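Local atomic coordinates of protein-arginine-phosphatase (Geobacillus stearothermophilus, PDB entry 4PIC), a protein that removes phosphate from phosphoarginine residues in proteins and probably counteracts the arginine kinase McsB in the cell. Residues E45-V48 with H49-M52. Residues are numbered along the deposited sequence; the frame is centred on the assembly and turned at random.
Sequences EASV and HAKM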
loop_
_atom_site.group_PDB
_atom_site.type_symbol
_atom_site.label_atom_id
_atom_site.label_comp_id
_atom_site.label_asym_id
_atom_site.label_seq_id
_atom_site.Cartn_x
_atom_site.Cartn_y
_atom_site.Cartn_z
ATOM N N GLU A 45 -7.918 0.977 16.959
ATOM C CA GLU A 45 -7.068 1.534 18.003
ATOM C C GLU A 45 -5.604 1.401 17.601
ATOM O O GLU A 45 -5.260 0.556 16.768
ATOM C CB GLU A 45 -7.280 0.767 19.309
ATOM C CG GLU A 45 -8.680 0.846 19.885
ATOM C CD GLU A 45 -8.680 1.414 21.287
ATOM O OE1 GLU A 45 -8.089 2.495 21.484
ATOM O OE2 GLU A 45 -9.252 0.777 22.197
ATOM N N ALA A 46 -4.742 2.225 18.198
ATOM C CA ALA A 46 -3.312 1.966 18.125
ATOM C C ALA A 46 -3.079 0.588 18.733
ATOM O O ALA A 46 -3.833 0.153 19.619
ATOM C CB ALA A 46 -2.536 3.030 18.893
ATOM N N SER A 47 -2.058 -0.119 18.260
ATOM C CA SER A 47 -1.793 -1.457 18.779
ATOM C C SER A 47 -1.406 -1.403 20.255
ATOM O O SER A 47 -0.990 -0.362 20.774
ATOM C CB SER A 47 -0.709 -2.169 17.979
ATOM O OG SER A 47 0.550 -1.574 18.193
ATOM N N VAL A 48 -1.568 -2.524 20.946
ATOM C CA VAL A 48 -1.375 -2.514 22.388
ATOM C C VAL A 48 0.046 -2.131 22.790
ATOM O O VAL A 48 0.235 -1.386 23.751
ATOM C CB VAL A 48 -1.820 -3.858 23.050
ATOM C CG1 VAL A 48 -0.946 -5.026 22.588
ATOM C CG2 VAL A 48 -1.797 -3.730 24.549
ATOM N N HIS A 49 1.048 -2.598 22.052
ATOM C CA HIS A 49 2.424 -2.254 22.399
ATOM C C HIS A 49 2.699 -0.777 22.139
ATOM O O HIS A 49 3.460 -0.161 22.882
ATOM C CB HIS A 49 3.440 -3.113 21.646
ATOM C CG HIS A 49 3.602 -4.496 22.201
ATOM N ND1 HIS A 49 4.188 -5.515 21.481
ATOM C CD2 HIS A 49 3.278 -5.022 23.406
ATOM C CE1 HIS A 49 4.205 -6.614 22.214
ATOM N NE2 HIS A 49 3.657 -6.345 23.383
ATOM N N ALA A 50 2.083 -0.215 21.096
ATOM C CA ALA A 50 2.230 1.222 20.831
ATOM C C ALA A 50 1.628 1.984 22.005
ATOM O O ALA A 50 2.231 2.934 22.527
ATOM C CB ALA A 50 1.550 1.615 19.525
ATOM N N LYS A 51 0.442 1.577 22.440
ATOM C CA LYS A 51 -0.171 2.227 23.593
ATOM C C LYS A 51 0.691 2.098 24.834
ATOM O O LYS A 51 0.844 3.051 25.589
ATOM C CB LYS A 51 -1.548 1.642 23.884
ATOM C CG LYS A 51 -2.620 2.010 22.879
ATOM C CD LYS A 51 -3.963 1.642 23.482
ATOM C CE LYS A 51 -5.095 1.776 22.503
ATOM N NZ LYS A 51 -6.387 1.465 23.187
HETATM N N MSE A 52 1.272 0.931 25.045
HETATM C CA MSE A 52 2.093 0.719 26.225
HETATM C C MSE A 52 3.336 1.588 26.245
HETATM O O MSE A 52 3.623 2.229 27.251
HETATM C CB MSE A 52 2.489 -0.745 26.344
HETATM C CG MSE A 52 1.390 -1.625 26.902
HETATM SE SE MSE A 52 1.817 -3.510 26.724
HETATM C CE MSE A 52 0.314 -4.248 27.677
HETATM O O HOH W 1 1.154 -4.287 19.622
#
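Glu45 and Lys51 form a salt bridge across the start of a helix, with OE1 of Glu45 2.6 Å from NZ of Lys51. The ammonium group meets OE1 from above the carboxylate plane, about 60° out of it. The lysine chain is straight past CG and runs back along the incoming loop, where its CE lies 3.5 Å from O of Ala46. Arg64 makes a long, weak ion pair with OE1 of Glu45.

Two i to i+4 backbone bonds start the helix. N of Lys51 donates to O of Ser47 at 2.9 Å, and N of Met52 donates to O of Val48 at 2.8 Å. Ser47 is the N-cap residue. Its OG stands between its own backbone N and carbonyl carbon (chi1 70°), which puts it 3.6 Å from CB of Ala50. A water links OG to the backbone N of His49, 3.0 Å from that water. Tyr126 adds a weak hydrogen bond to OG.

CG2 of Val48 touches CE of selenomethionine Met52 at 3.8 Å, the two side chains lying side by side. SE of Met52 lies in plane at the edge of the His49 ring.

The contact lies at the surface, where the loop after strand 31-37 runs into helix 48-56. His49 and Met52 pack on helix 123-150, while Ser47 touches Cys14 of the probable substrate-binding loop.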